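PDB 7PBG: FAD-binding oxidoreductase from Gulosibacter chungangensis, which oxidises 4-ethylphenol and related 4-alkylphenols with a covalently bound FAD, dehydrogenating the alkyl side chain to give 4-vinylphenol-type products. Local coordinates for residues F283-V288 and D311-G316. Numbering follows the deposited sequence.
Sequences FDAACV and DELGIG
L313 and I315 reach across to one flank of helix 281-288, and the contact they make is wholly one of van der Waals packing. The two methyls of L313 divide the work: CD1 lies 3.7 Å from CA of A285 and 3.8 Å from its CB, while CD2 meets CG2 of V288 tip to tip at 3.9 Å, one turn further along. With CG anti to its carbonyl carbon (chi1 -62°) and an extended chi2, the L313 fork spans both residues.

I315 adds an aliphatic-to-acid contact. Its CD1 rests 3.7 Å from CB of D284 and 3.9 Å from OD2 of D284, the two side chains crossing at a slant. G314, with positive phi, is the first residue to leave the helical conformation after helix 303-313 and separates the two apolar residues; the chain then runs on into strand 318-326.

No hydrogen bond joins the segments. The D284 carboxylate is engaged elsewhere, OD1 in a salt bridge with R279 and OD2 in a hydrogen bond with the OH of Y321, while L367 of helix 363-375 touches both D284 and V288.

The contact joins helix 281-288 to the C-terminal end of helix 303-313 and the loop that follows, beside the large antiparallel sheet (strands 277-280 and 318-326) of the cap domain; the side chain of D284 lies about 11 Å from the bound FAD. Methyl packing gives little directionality; the buried acid, held by R279 and Y321, probably stays ionised beside the I315 methyl.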
# COMPACT_ATOMS: atom_id res chain seq x y z
N PHE A 283 -22.85 -1.49 -22.35
CA PHE A 283 -21.37 -1.44 -22.35
C PHE A 283 -20.89 -2.54 -23.29
O PHE A 283 -20.09 -2.29 -24.21
CB PHE A 283 -20.87 -1.51 -20.91
CG PHE A 283 -19.46 -1.04 -20.69
CD1 PHE A 283 -19.09 -0.62 -19.43
CD2 PHE A 283 -18.54 -0.98 -21.72
CE1 PHE A 283 -17.80 -0.18 -19.20
CE2 PHE A 283 -17.25 -0.52 -21.49
CZ PHE A 283 -16.87 -0.18 -20.22
N ASP A 284 -21.40 -3.76 -23.11
CA ASP A 284 -20.95 -4.86 -23.98
C ASP A 284 -21.31 -4.55 -25.43
O ASP A 284 -20.48 -4.77 -26.33
CB ASP A 284 -21.51 -6.22 -23.56
CG ASP A 284 -20.56 -7.10 -22.74
OD1 ASP A 284 -19.41 -6.65 -22.40
OD2 ASP A 284 -20.98 -8.25 -22.47
N ALA A 285 -22.55 -4.14 -25.69
CA ALA A 285 -23.00 -3.82 -27.06
C ALA A 285 -22.03 -2.81 -27.70
O ALA A 285 -21.58 -3.00 -28.82
CB ALA A 285 -24.42 -3.31 -27.00
N ALA A 286 -21.65 -1.79 -26.96
CA ALA A 286 -20.83 -0.70 -27.54
C ALA A 286 -19.41 -1.18 -27.91
O ALA A 286 -18.75 -0.52 -28.72
CB ALA A 286 -20.83 0.45 -26.58
N CYS A 287 -18.99 -2.36 -27.42
CA CYS A 287 -17.70 -2.97 -27.78
C CYS A 287 -17.75 -3.75 -29.07
O CYS A 287 -16.66 -4.06 -29.61
CB CYS A 287 -17.16 -3.81 -26.63
SG CYS A 287 -16.76 -2.79 -25.19
N VAL A 288 -18.93 -4.11 -29.56
CA VAL A 288 -19.08 -5.04 -30.72
C VAL A 288 -20.11 -4.52 -31.71
O VAL A 288 -20.38 -5.22 -32.68
CB VAL A 288 -19.51 -6.44 -30.29
CG1 VAL A 288 -18.39 -7.14 -29.55
CG2 VAL A 288 -20.82 -6.41 -29.53
N ASP A 311 -31.00 -9.87 -26.82
CA ASP A 311 -31.52 -11.06 -27.54
C ASP A 311 -30.61 -11.37 -28.72
O ASP A 311 -30.31 -12.52 -28.96
CB ASP A 311 -32.94 -10.83 -28.06
CG ASP A 311 -33.96 -10.64 -26.94
OD1 ASP A 311 -33.64 -11.04 -25.79
OD2 ASP A 311 -35.08 -10.15 -27.25
N GLU A 312 -30.15 -10.36 -29.40
CA GLU A 312 -29.41 -10.56 -30.67
C GLU A 312 -27.95 -10.85 -30.37
O GLU A 312 -27.36 -11.62 -31.08
CB GLU A 312 -29.66 -9.36 -31.59
CG GLU A 312 -31.11 -9.28 -32.03
CD GLU A 312 -31.43 -8.07 -32.89
OE1 GLU A 312 -32.60 -7.68 -32.90
OE2 GLU A 312 -30.46 -7.48 -33.46
N LEU A 313 -27.34 -10.19 -29.40
CA LEU A 313 -25.96 -10.52 -28.95
C LEU A 313 -25.96 -11.83 -28.17
O LEU A 313 -24.90 -12.45 -28.07
CB LEU A 313 -25.42 -9.39 -28.10
CG LEU A 313 -25.29 -8.04 -28.80
CD1 LEU A 313 -24.83 -6.98 -27.84
CD2 LEU A 313 -24.28 -8.16 -29.94
N GLY A 314 -27.12 -12.24 -27.65
CA GLY A 314 -27.19 -13.48 -26.86
C GLY A 314 -26.45 -13.33 -25.54
O GLY A 314 -25.80 -14.29 -25.13
N ILE A 315 -26.62 -12.20 -24.86
CA ILE A 315 -25.96 -11.95 -23.55
C ILE A 315 -27.05 -11.73 -22.46
O ILE A 315 -28.00 -12.52 -22.40
CB ILE A 315 -24.89 -10.85 -23.73
CG1 ILE A 315 -25.43 -9.53 -24.26
CG2 ILE A 315 -23.81 -11.35 -24.69
CD1 ILE A 315 -24.36 -8.48 -24.40
N GLY A 316 -26.89 -10.74 -21.60
CA GLY A 316 -27.89 -10.44 -20.55
C GLY A 316 -27.99 -8.96 -20.39
O GLY A 316 -27.11 -8.25 -20.89